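Local atomic coordinates of carbohydrate oxidase (Microdochium nivale, PDB entry 3RJA), a protein that oxidises the C1 hydroxyl of mono-, oligo- and polysaccharides to lactones with FAD, reducing molecular oxygen to hydrogen peroxide. Residues 158-163 with 198-203; 214-219 with 283-288; 322-327 with 412-417. All blocks are in the same frame, centred on the assembly; numbering follows the deposited sequence.

Interaction 1 (158-163 with 198-203)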
ATOM      1  N   ASP A 158      -1.048  11.604   1.674  1.00 11.27           N
ATOM      2  CA  ASP A 158      -0.993  13.049   1.489  1.00 11.56           C
ATOM      3  C   ASP A 158      -2.379  13.734   1.478  1.00 12.33           C
ATOM      4  O   ASP A 158      -2.455  14.940   1.623  1.00 12.12           O
ATOM      5  CB  ASP A 158      -0.194  13.366   0.225  1.00 12.16           C
ATOM      6  CG  ASP A 158       1.267  12.926   0.336  1.00 12.77           C
ATOM      7  OD1 ASP A 158       1.827  13.023   1.465  1.00 12.50           O
ATOM      8  OD2 ASP A 158       1.834  12.464  -0.698  1.00 12.90           O
ATOM      9  N   SER A 159      -3.466  12.974   1.334  1.00 11.15           N
ATOM     10  CA  SER A 159      -4.809  13.549   1.485  1.00 11.86           C
ATOM     11  C   SER A 159      -5.235  13.701   2.966  1.00 11.13           C
ATOM     12  O   SER A 159      -6.229  14.331   3.261  1.00 10.89           O
ATOM     13  CB  SER A 159      -5.847  12.660   0.760  1.00 11.90           C
ATOM     14  OG  SER A 159      -6.113  11.520   1.553  1.00 11.70           O
ATOM     15  N   VAL A 160      -4.501  13.080   3.882  1.00 11.75           N
ATOM     16  CA  VAL A 160      -4.909  13.027   5.282  1.00 12.21           C
ATOM     17  C   VAL A 160      -4.661  14.377   5.962  1.00 12.66           C
ATOM     18  O   VAL A 160      -3.509  14.842   6.046  1.00 14.18           O
ATOM     19  CB  VAL A 160      -4.164  11.885   6.059  1.00 12.02           C
ATOM     20  CG1 VAL A 160      -4.574  11.848   7.527  1.00 10.46           C
ATOM     21  CG2 VAL A 160      -4.371  10.492   5.380  1.00 10.59           C
ATOM     22  N   VAL A 161      -5.734  15.001   6.432  1.00 12.93           N
ATOM     23  CA  VAL A 161      -5.639  16.284   7.168  1.00 14.58           C
ATOM     24  C   VAL A 161      -6.020  16.124   8.639  1.00 15.59           C
ATOM     25  O   VAL A 161      -5.846  17.053   9.434  1.00 18.98           O
ATOM     26  CB  VAL A 161      -6.469  17.424   6.517  1.00 14.31           C
ATOM     27  CG1 VAL A 161      -5.939  17.701   5.108  1.00 14.31           C
ATOM     28  CG2 VAL A 161      -7.998  17.080   6.481  1.00 13.33           C
ATOM     29  N   GLY A 162      -6.543  14.959   9.007  1.00 14.87           N
ATOM     30  CA  GLY A 162      -6.761  14.658  10.425  1.00 15.01           C
ATOM     31  C   GLY A 162      -7.207  13.225  10.684  1.00 14.14           C
ATOM     32  O   GLY A 162      -7.641  12.527   9.759  1.00 12.27           O
ATOM     33  N   VAL A 163      -7.099  12.790  11.941  1.00 12.63           N
ATOM     34  CA  VAL A 163      -7.592  11.472  12.345  1.00 12.96           C
ATOM     35  C   VAL A 163      -8.156  11.531  13.759  1.00 14.32           C
ATOM     36  O   VAL A 163      -7.738  12.366  14.573  1.00 14.75           O
ATOM     37  CB  VAL A 163      -6.493  10.352  12.280  1.00 12.55           C
ATOM     38  CG1 VAL A 163      -6.214   9.930  10.820  1.00 11.75           C
ATOM     39  CG2 VAL A 163      -5.183  10.787  12.987  1.00 13.06           C
ATOM     40  N   ALA A 198      -9.818   5.523  13.999  1.00  9.20           N
ATOM     41  CA  ALA A 198     -11.279   5.306  14.062  1.00  9.68           C
ATOM     42  C   ALA A 198     -12.026   6.184  13.049  1.00 10.34           C
ATOM     43  O   ALA A 198     -13.145   5.852  12.646  1.00 10.44           O
ATOM     44  CB  ALA A 198     -11.807   5.604  15.496  1.00  9.22           C
ATOM     45  N   VAL A 199     -11.415   7.309  12.664  1.00 10.33           N
ATOM     46  CA  VAL A 199     -11.959   8.161  11.587  1.00  9.87           C
ATOM     47  C   VAL A 199     -10.782   8.743  10.809  1.00  9.88           C
ATOM     48  O   VAL A 199      -9.821   9.267  11.418  1.00  9.30           O
ATOM     49  CB  VAL A 199     -12.821   9.350  12.129  1.00 10.07           C
ATOM     50  CG1 VAL A 199     -13.413  10.198  10.987  1.00  9.68           C
ATOM     51  CG2 VAL A 199     -13.946   8.862  13.065  1.00 10.95           C
ATOM     52  N   TRP A 200     -10.841   8.652   9.480  1.00 10.30           N
ATOM     53  CA  TRP A 200      -9.886   9.388   8.611  1.00 10.85           C
ATOM     54  C   TRP A 200     -10.511  10.691   8.136  1.00 11.29           C
ATOM     55  O   TRP A 200     -11.646  10.691   7.657  1.00 11.33           O
ATOM     56  CB  TRP A 200      -9.491   8.558   7.385  1.00 10.02           C
ATOM     57  CG  TRP A 200      -8.756   7.307   7.743  1.00 10.32           C
ATOM     58  CD1 TRP A 200      -9.292   6.064   8.003  1.00  9.94           C
ATOM     59  CD2 TRP A 200      -7.339   7.186   7.927  1.00 10.04           C
ATOM     60  NE1 TRP A 200      -8.279   5.185   8.345  1.00  9.61           N
ATOM     61  CE2 TRP A 200      -7.074   5.845   8.288  1.00  9.68           C
ATOM     62  CE3 TRP A 200      -6.267   8.085   7.807  1.00  9.58           C
ATOM     63  CZ2 TRP A 200      -5.762   5.380   8.556  1.00  9.59           C
ATOM     64  CZ3 TRP A 200      -4.979   7.628   8.057  1.00  9.07           C
ATOM     65  CH2 TRP A 200      -4.733   6.286   8.427  1.00  8.98           C
ATOM     66  N   LYS A 201      -9.769  11.790   8.224  1.00 11.95           N
ATOM     67  CA  LYS A 201     -10.275  13.072   7.684  1.00 12.69           C
ATOM     68  C   LYS A 201      -9.457  13.437   6.464  1.00 11.39           C
ATOM     69  O   LYS A 201      -8.245  13.625   6.537  1.00  9.60           O
ATOM     70  CB  LYS A 201     -10.311  14.157   8.770  1.00 13.76           C
ATOM     71  CG  LYS A 201     -10.973  13.654  10.066  1.00 16.11           C
ATOM     72  CD  LYS A 201     -10.913  14.673  11.165  1.00 22.57           C
ATOM     73  CE  LYS A 201     -11.417  14.120  12.509  1.00 26.65           C
ATOM     74  NZ  LYS A 201     -10.862  14.992  13.641  1.00 28.17           N
ATOM     75  N   LEU A 202     -10.128  13.498   5.321  1.00 11.71           N
ATOM     76  CA  LEU A 202      -9.409  13.438   4.035  1.00 13.59           C
ATOM     77  C   LEU A 202      -9.765  14.580   3.111  1.00 14.39           C
ATOM     78  O   LEU A 202     -10.957  14.779   2.831  1.00 16.42           O
ATOM     79  CB  LEU A 202      -9.740  12.120   3.306  1.00 12.79           C
ATOM     80  CG  LEU A 202      -9.474  10.796   4.045  1.00 13.41           C
ATOM     81  CD1 LEU A 202      -9.872   9.566   3.165  1.00 11.92           C
ATOM     82  CD2 LEU A 202      -8.005  10.692   4.483  1.00 12.07           C
ATOM     83  N   ALA A 203      -8.752  15.295   2.614  1.00 12.91           N
ATOM     84  CA  ALA A 203      -8.951  16.313   1.573  1.00 14.16           C
ATOM     85  C   ALA A 203      -9.248  15.586   0.271  1.00 15.04           C
ATOM     86  O   ALA A 203      -8.606  14.573  -0.019  1.00 17.73           O
ATOM     87  CB  ALA A 203      -7.670  17.192   1.392  1.00 11.59           C
TER
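The indole of Trp200 meets two valine methyls on the six-membered side of its ring, both approaching obliquely. Val163 CG1 lies 3.5 Å from Trp200 CE3, and Val160 CG2 reaches the same carbon at 3.9 Å. Val163 and Trp200 form an antiparallel non-hydrogen-bonded pair, and their side chains run side by side. Trp200 NE1 bonds to Ser138 OG. An alanine in place of Trp200 would probably leave both valine methyls without the ring they pack on and Ser138 OG without its indole partner. On the same face Leu202 CD2 rests 3.7 Å from Val160 CG2; it also borders Ser159 OG, which bonds back to Ala156 O. Between these pairs the strand 160-163 is kinked by a classic beta bulge, in which Val161 and Gly162 both face Lys201. Lys201 O therefore accepts twice, from Val161 N at 2.9 Å and more loosely from Gly162 N at 3.3 Å. Lys201 N returns a bond of 2.7 Å to Gly162 O. Over that glycine runs the extended lysine chain, with CB 3.3 Å from Gly162 O, and a side chain at Gly162 would press on Lys201 CD. The lysine's NZ ends in a salt bridge with Glu174. Residues 158-163 belong to the FAD-binding domain. Helix 137-142 packs on the Trp200 and Leu202 face through Ile137 and Phe141, helix 181-190 adds Phe184 and Ile187 there, and strands 172-176 and 103-106 continue the antiparallel sheet on the far sides of 160-166 and 196-206 respectively.

Interaction 2 (214-219 with 283-288)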
ATOM      1  N   PHE A 214      -3.081   4.868 -21.139  1.00 16.00           N
ATOM      2  CA  PHE A 214      -2.138   4.590 -22.196  1.00 15.04           C
ATOM      3  C   PHE A 214      -1.295   3.377 -21.872  1.00 14.87           C
ATOM      4  O   PHE A 214      -1.258   2.913 -20.714  1.00 13.84           O
ATOM      5  CB  PHE A 214      -1.279   5.834 -22.500  1.00 13.95           C
ATOM      6  CG  PHE A 214      -0.392   6.265 -21.375  1.00 13.69           C
ATOM      7  CD1 PHE A 214       0.908   5.766 -21.268  1.00 14.43           C
ATOM      8  CD2 PHE A 214      -0.829   7.195 -20.451  1.00 12.86           C
ATOM      9  CE1 PHE A 214       1.773   6.202 -20.260  1.00 14.24           C
ATOM     10  CE2 PHE A 214       0.001   7.622 -19.430  1.00 13.55           C
ATOM     11  CZ  PHE A 214       1.306   7.129 -19.319  1.00 14.53           C
ATOM     12  N   GLY A 215      -0.629   2.859 -22.905  1.00 15.03           N
ATOM     13  CA  GLY A 215       0.123   1.633 -22.786  1.00 16.77           C
ATOM     14  C   GLY A 215       1.114   1.517 -23.935  1.00 19.84           C
ATOM     15  O   GLY A 215       0.831   1.992 -25.045  1.00 17.37           O
ATOM     16  N   VAL A 216       2.269   0.908 -23.648  1.00 17.13           N
ATOM     17  CA  VAL A 216       3.307   0.655 -24.650  1.00 19.22           C
ATOM     18  C   VAL A 216       3.857  -0.759 -24.466  1.00 18.75           C
ATOM     19  O   VAL A 216       4.417  -1.073 -23.416  1.00 19.50           O
ATOM     20  CB  VAL A 216       4.503   1.658 -24.529  1.00 18.17           C
ATOM     21  CG1 VAL A 216       5.558   1.349 -25.589  1.00 16.80           C
ATOM     22  CG2 VAL A 216       4.013   3.119 -24.636  1.00 15.74           C
ATOM     23  N   THR A 217       3.686  -1.609 -25.476  1.00 16.95           N
ATOM     24  CA  THR A 217       4.337  -2.912 -25.497  1.00 16.69           C
ATOM     25  C   THR A 217       5.808  -2.686 -25.847  1.00 16.08           C
ATOM     26  O   THR A 217       6.118  -2.229 -26.945  1.00 16.99           O
ATOM     27  CB  THR A 217       3.670  -3.810 -26.551  1.00 18.96           C
ATOM     28  OG1 THR A 217       2.248  -3.717 -26.417  1.00 21.56           O
ATOM     29  CG2 THR A 217       4.094  -5.266 -26.399  1.00 19.98           C
ATOM     30  N   LEU A 218       6.714  -2.978 -24.918  1.00 14.59           N
ATOM     31  CA  LEU A 218       8.092  -2.527 -25.051  1.00 14.99           C
ATOM     32  C   LEU A 218       8.886  -3.345 -26.053  1.00 17.21           C
ATOM     33  O   LEU A 218       9.765  -2.812 -26.721  1.00 16.51           O
ATOM     34  CB  LEU A 218       8.812  -2.507 -23.696  1.00 13.31           C
ATOM     35  CG  LEU A 218       8.228  -1.452 -22.747  1.00 13.72           C
ATOM     36  CD1 LEU A 218       8.644  -1.718 -21.293  1.00 12.65           C
ATOM     37  CD2 LEU A 218       8.664  -0.051 -23.228  1.00 13.22           C
ATOM     38  N   ASN A 219       8.554  -4.631 -26.140  1.00 17.16           N
ATOM     39  CA  ASN A 219       9.322  -5.621 -26.892  1.00 20.01           C
ATOM     40  C   ASN A 219      10.832  -5.674 -26.611  1.00 22.44           C
ATOM     41  O   ASN A 219      11.623  -5.709 -27.546  1.00 24.07           O
ATOM     42  CB  ASN A 219       9.023  -5.515 -28.391  1.00 19.08           C
ATOM     43  CG  ASN A 219       7.573  -5.791 -28.694  1.00 18.54           C
ATOM     44  OD1 ASN A 219       7.033  -6.807 -28.268  1.00 21.28           O
ATOM     45  ND2 ASN A 219       6.923  -4.884 -29.399  1.00 18.40           N
ATOM     46  N   ALA A 283      14.109   0.502 -30.309  1.00 22.69           N
ATOM     47  CA  ALA A 283      13.181   0.385 -31.419  1.00 23.30           C
ATOM     48  C   ALA A 283      12.414  -0.926 -31.330  1.00 21.98           C
ATOM     49  O   ALA A 283      12.914  -1.921 -30.789  1.00 21.81           O
ATOM     50  CB  ALA A 283      13.936   0.488 -32.756  1.00 24.49           C
ATOM     51  N   GLY A 284      11.207  -0.926 -31.871  1.00 21.10           N
ATOM     52  CA  GLY A 284      10.371  -2.115 -31.828  1.00 23.11           C
ATOM     53  C   GLY A 284       9.201  -2.004 -30.857  1.00 21.67           C
ATOM     54  O   GLY A 284       8.311  -2.850 -30.873  1.00 24.73           O
ATOM     55  N   TYR A 285       9.169  -0.963 -30.025  1.00 20.91           N
ATOM     56  CA  TYR A 285       8.016  -0.784 -29.122  1.00 20.59           C
ATOM     57  C   TYR A 285       6.775  -0.572 -29.964  1.00 20.17           C
ATOM     58  O   TYR A 285       6.876  -0.149 -31.119  1.00 21.17           O
ATOM     59  CB  TYR A 285       8.225   0.387 -28.166  1.00 19.43           C
ATOM     60  CG  TYR A 285       8.331   1.726 -28.844  1.00 19.41           C
ATOM     61  CD1 TYR A 285       7.186   2.474 -29.160  1.00 18.30           C
ATOM     62  CD2 TYR A 285       9.580   2.250 -29.177  1.00 19.62           C
ATOM     63  CE1 TYR A 285       7.300   3.759 -29.800  1.00 19.77           C
ATOM     64  CE2 TYR A 285       9.711   3.521 -29.812  1.00 19.86           C
ATOM     65  CZ  TYR A 285       8.576   4.249 -30.115  1.00 20.86           C
ATOM     66  OH  TYR A 285       8.739   5.452 -30.733  1.00 22.59           O
ATOM     67  N   VAL A 286       5.611  -0.884 -29.411  1.00 18.33           N
ATOM     68  CA  VAL A 286       4.361  -0.556 -30.075  1.00 19.29           C
ATOM     69  C   VAL A 286       3.459   0.181 -29.090  1.00 21.09           C
ATOM     70  O   VAL A 286       3.099  -0.374 -28.040  1.00 22.99           O
ATOM     71  CB  VAL A 286       3.595  -1.821 -30.594  1.00 19.10           C
ATOM     72  CG1 VAL A 286       2.225  -1.419 -31.218  1.00 18.43           C
ATOM     73  CG2 VAL A 286       4.416  -2.619 -31.603  1.00 19.27           C
ATOM     74  N   VAL A 287       3.099   1.416 -29.424  1.00 19.99           N
ATOM     75  CA  VAL A 287       2.115   2.170 -28.668  1.00 22.19           C
ATOM     76  C   VAL A 287       0.711   1.554 -28.839  1.00 23.86           C
ATOM     77  O   VAL A 287       0.194   1.458 -29.960  1.00 19.88           O
ATOM     78  CB  VAL A 287       2.070   3.643 -29.110  1.00 23.48           C
ATOM     79  CG1 VAL A 287       1.033   4.410 -28.282  1.00 23.68           C
ATOM     80  CG2 VAL A 287       3.455   4.278 -28.974  1.00 25.24           C
ATOM     81  N   ASN A 288       0.117   1.115 -27.726  1.00 24.61           N
ATOM     82  CA  ASN A 288      -1.250   0.591 -27.729  1.00 24.76           C
ATOM     83  C   ASN A 288      -2.259   1.720 -28.003  1.00 23.29           C
ATOM     84  O   ASN A 288      -1.977   2.890 -27.702  1.00 22.38           O
ATOM     85  CB  ASN A 288      -1.578  -0.061 -26.372  1.00 28.19           C
ATOM     86  CG  ASN A 288      -0.484  -1.003 -25.867  1.00 32.48           C
ATOM     87  OD1 ASN A 288       0.220  -1.674 -26.643  1.00 32.17           O
ATOM     88  ND2 ASN A 288      -0.356  -1.072 -24.539  1.00 31.75           N
TER
HETATM   89  O   HOH W   1      -1.375   4.165 -25.490  1.00 19.41           O
HETATM   90  O   HOH W   2      13.031  -3.334 -28.175  1.00 35.56           O
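Residues 214-219 and 283-288 join as an antiparallel strand pair, with Val216 opposite Val287 and Thr217 opposite Val286, at one margin of the large eight-stranded sheet, where 286-293 is the outermost strand. Thr217 is the hydrogen-bonded position: its N donates to Val286 O, and its O accepts from Val286 N at 2.9 Å. Two residues along each strand, Asn288 N bonds to Gly215 O from above the carbonyl plane. Side chains extend the ladder. Thr217 OG1, anti to its carbonyl carbon (chi1 -46°), gives its hydrogen to Asn288 OD1 at 2.9 Å, in the amide plane and on a lone pair, the two side chains crossing at about a right angle. With this bond made, the Asn288 amide lies against the Gly215 backbone, with ND2 only 3.0 Å from Gly215 C, and a CB on Gly215 would collide with ND2. Past the strand ends, Asn219 ND2 bonds to Gly284 O at 2.9 Å, nearly within its own amide plane. Backbone angles at Gly284 (phi 107°) would jam any CB against the preceding carbonyl. Water molecules bridge Gly215 N to Asn288 O at one end and Asn219 O to Ala283 O at the other. On the opposite face Val216 CG1 packs on Tyr285 CB at 3.8 Å. That face is covered by helix 267-278, through Leu278 on Val216 and Tyr285 and through Trp270 and Arg271 on Val287, while strand 258-264 pairs with the other side of 211-217.

Interaction 3 (322-327 with 412-417)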
ATOM      1  N   LYS A 322       7.977  -8.957  -2.303  1.00 11.36           N
ATOM      2  CA  LYS A 322       9.083  -8.180  -1.780  1.00 11.23           C
ATOM      3  C   LYS A 322       9.010  -6.811  -2.417  1.00 11.26           C
ATOM      4  O   LYS A 322       8.289  -6.629  -3.394  1.00 10.55           O
ATOM      5  CB  LYS A 322      10.428  -8.842  -2.108  1.00 11.23           C
ATOM      6  CG  LYS A 322      10.706 -10.143  -1.357  1.00 10.97           C
ATOM      7  CD  LYS A 322      12.194 -10.635  -1.531  1.00 10.88           C
ATOM      8  CE  LYS A 322      13.184 -10.001  -0.524  1.00 10.62           C
ATOM      9  NZ  LYS A 322      13.016 -10.671   0.827  1.00 10.47           N
ATOM     10  N   SER A 323       9.791  -5.866  -1.904  1.00 12.09           N
ATOM     11  CA  SER A 323       9.809  -4.525  -2.469  1.00 13.09           C
ATOM     12  C   SER A 323      11.194  -3.892  -2.396  1.00 12.95           C
ATOM     13  O   SER A 323      12.075  -4.384  -1.705  1.00 11.35           O
ATOM     14  CB  SER A 323       8.780  -3.608  -1.758  1.00 13.71           C
ATOM     15  OG  SER A 323       9.251  -3.200  -0.464  1.00 15.14           O
ATOM     16  N   LEU A 324      11.340  -2.781  -3.121  1.00 13.10           N
ATOM     17  CA  LEU A 324      12.492  -1.885  -3.055  1.00 12.65           C
ATOM     18  C   LEU A 324      12.023  -0.496  -3.391  1.00 13.00           C
ATOM     19  O   LEU A 324      11.145  -0.319  -4.259  1.00 12.84           O
ATOM     20  CB  LEU A 324      13.577  -2.284  -4.064  1.00 12.24           C
ATOM     21  CG  LEU A 324      14.451  -3.488  -3.678  1.00 13.06           C
ATOM     22  CD1 LEU A 324      15.400  -3.867  -4.834  1.00 12.23           C
ATOM     23  CD2 LEU A 324      15.227  -3.212  -2.363  1.00 12.40           C
ATOM     24  N   THR A 325      12.613   0.487  -2.709  1.00 12.73           N
ATOM     25  CA  THR A 325      12.495   1.867  -3.120  1.00 12.79           C
ATOM     26  C   THR A 325      13.955   2.301  -3.417  1.00 12.81           C
ATOM     27  O   THR A 325      14.843   2.021  -2.642  1.00 13.23           O
ATOM     28  CB  THR A 325      11.787   2.745  -2.037  1.00 13.50           C
ATOM     29  OG1 THR A 325      12.565   2.777  -0.816  1.00 13.25           O
ATOM     30  CG2 THR A 325      10.361   2.190  -1.703  1.00 12.64           C
ATOM     31  N   LEU A 326      14.202   2.953  -4.550  1.00 12.67           N
ATOM     32  CA  LEU A 326      15.588   3.296  -4.918  1.00 12.44           C
ATOM     33  C   LEU A 326      15.719   4.733  -5.318  1.00 13.24           C
ATOM     34  O   LEU A 326      14.845   5.257  -6.017  1.00 11.46           O
ATOM     35  CB  LEU A 326      16.069   2.456  -6.103  1.00 11.76           C
ATOM     36  CG  LEU A 326      15.803   0.945  -6.125  1.00 12.10           C
ATOM     37  CD1 LEU A 326      16.143   0.423  -7.552  1.00 12.28           C
ATOM     38  CD2 LEU A 326      16.615   0.210  -5.032  1.00 11.09           C
ATOM     39  N   LYS A 327      16.835   5.359  -4.909  1.00 13.67           N
ATOM     40  CA  LYS A 327      17.178   6.673  -5.447  1.00 15.50           C
ATOM     41  C   LYS A 327      17.358   6.588  -6.956  1.00 14.42           C
ATOM     42  O   LYS A 327      16.930   7.474  -7.683  1.00 16.11           O
ATOM     43  CB  LYS A 327      18.458   7.233  -4.803  1.00 15.23           C
ATOM     44  CG  LYS A 327      18.305   7.443  -3.319  1.00 17.85           C
ATOM     45  CD  LYS A 327      19.445   8.289  -2.728  1.00 19.44           C
ATOM     46  CE  LYS A 327      19.174   8.513  -1.263  1.00 20.62           C
ATOM     47  NZ  LYS A 327      20.455   8.761  -0.503  1.00 22.39           N
ATOM     48  N   SER A 412      20.069  -9.041  -6.108  1.00 19.10           N
ATOM     49  CA  SER A 412      20.741  -8.595  -7.338  1.00 19.06           C
ATOM     50  C   SER A 412      20.872  -7.070  -7.371  1.00 19.41           C
ATOM     51  O   SER A 412      21.893  -6.564  -7.829  1.00 19.93           O
ATOM     52  CB  SER A 412      20.067  -9.138  -8.611  1.00 16.33           C
ATOM     53  OG  SER A 412      19.038  -8.278  -9.070  1.00 18.05           O
ATOM     54  N   VAL A 413      19.861  -6.344  -6.866  1.00 17.74           N
ATOM     55  CA  VAL A 413      19.908  -4.879  -6.844  1.00 15.67           C
ATOM     56  C   VAL A 413      20.677  -4.351  -5.630  1.00 16.83           C
ATOM     57  O   VAL A 413      21.529  -3.466  -5.771  1.00 16.61           O
ATOM     58  CB  VAL A 413      18.475  -4.229  -6.918  1.00 15.96           C
ATOM     59  CG1 VAL A 413      18.525  -2.708  -6.721  1.00 14.79           C
ATOM     60  CG2 VAL A 413      17.802  -4.545  -8.222  1.00 15.68           C
ATOM     61  N   THR A 414      20.409  -4.902  -4.444  1.00 17.83           N
ATOM     62  CA  THR A 414      20.947  -4.316  -3.201  1.00 18.02           C
ATOM     63  C   THR A 414      22.443  -4.504  -3.050  1.00 21.53           C
ATOM     64  O   THR A 414      23.134  -3.622  -2.491  1.00 21.00           O
ATOM     65  CB  THR A 414      20.210  -4.776  -1.904  1.00 16.62           C
ATOM     66  OG1 THR A 414      20.317  -6.192  -1.726  1.00 18.36           O
ATOM     67  CG2 THR A 414      18.725  -4.374  -1.941  1.00 17.11           C
ATOM     68  N   LYS A 415      22.946  -5.638  -3.549  1.00 21.33           N
ATOM     69  CA  LYS A 415      24.374  -5.866  -3.500  1.00 22.81           C
ATOM     70  C   LYS A 415      25.105  -4.754  -4.272  1.00 23.01           C
ATOM     71  O   LYS A 415      26.255  -4.474  -3.975  1.00 22.98           O
ATOM     72  CB  LYS A 415      24.750  -7.269  -4.003  1.00 23.15           C
ATOM     73  CG  LYS A 415      24.712  -7.459  -5.528  1.00 23.25           C
ATOM     74  CD  LYS A 415      25.049  -8.895  -5.890  1.00 24.04           C
ATOM     75  CE  LYS A 415      25.328  -9.002  -7.386  1.00 29.07           C
ATOM     76  NZ  LYS A 415      25.361 -10.414  -7.904  1.00 29.58           N
ATOM     77  N   ALA A 416      24.417  -4.083  -5.211  1.00 20.97           N
ATOM     78  CA  ALA A 416      25.073  -3.047  -6.037  1.00 21.08           C
ATOM     79  C   ALA A 416      24.997  -1.635  -5.457  1.00 21.36           C
ATOM     80  O   ALA A 416      25.500  -0.677  -6.059  1.00 21.83           O
ATOM     81  CB  ALA A 416      24.525  -3.057  -7.428  1.00 19.91           C
ATOM     82  N   LEU A 417      24.374  -1.490  -4.293  1.00 20.37           N
ATOM     83  CA  LEU A 417      24.075  -0.139  -3.783  1.00 19.41           C
ATOM     84  C   LEU A 417      24.527   0.089  -2.352  1.00 19.12           C
ATOM     85  O   LEU A 417      24.502  -0.839  -1.543  1.00 21.11           O
ATOM     86  CB  LEU A 417      22.559   0.140  -3.875  1.00 17.25           C
ATOM     87  CG  LEU A 417      21.896   0.242  -5.255  1.00 17.21           C
ATOM     88  CD1 LEU A 417      20.350   0.312  -5.091  1.00 14.60           C
ATOM     89  CD2 LEU A 417      22.443   1.439  -6.065  1.00 15.77           C
TER
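Val413, near the C-terminal end of helix 403-414, pushes its CG1 methyl into the notch between Leu324 and Leu326, which stand two residues apart on one face of strand 322-326. Leu324 forms one wall, its CD1 lying 3.8 Å from Val413 CG1 and against Val413 CB at 3.7 Å. The other wall is Leu326, whose two methyls straddle the same bump: CD2 lies 3.9 Å from Val413 CG1, and CD1 lies 4.0 Å from it. With CG1 anti to the backbone N (chi1 173°), this methyl of Val413 is the one put into the notch. Its side chain meets Leu326 tip to tip but slides past Leu324 in the opposite direction, so one leucine meets the valine at its tip while the other touches it at CB and CG1. The second branch of Leu324 is used separately, CD2 touching Thr414 CG2 at 3.7 Å as the two side chains cross obliquely; the threonine offers its methyl here, while its OG1 makes a weak bond back to Val410 O. This is helix-on-sheet packing, in which the end of helix 403-414 lies against a strand of the eight-stranded antiparallel sheet. A type I turn from Thr414 to Leu417, with Leu417 N bonded to Thr414 O at 3.1 Å, reverses the chain and brings Leu417 back to the strand. Its CD1 lies 3.7 Å from Leu326 CD2, the two leucines crossing at about a right angle. Trp422, on the short strand 422-423 beside 318-326, touches Leu324, Leu326, Thr414 and Leu417 alike, and Phe337 of helix 332-345 backs Val413.

The three contacts follow one another along the chain and do not touch. Interaction 1 belongs to the FAD-binding part, its Trp200 side chain about 5 Å from the flavin-adenine dinucleotide. Interactions 2 and 3 both reach the eight-stranded sheet, at strands 286-293 with 211-217 and at 318-326, their centres about 26 Å apart. Residues of one of the two substrate-analogue sites, including Arg248, Gln356 and Tyr389, lie on the strands between. The Asn288 side chain is about 12 Å from a bound analogue, and that of Leu324 about 14 Å from an analogue and from FAD. Interactions 1 and 3 lie on opposite sides of the chain's centre, their nearest atoms about 13 Å apart.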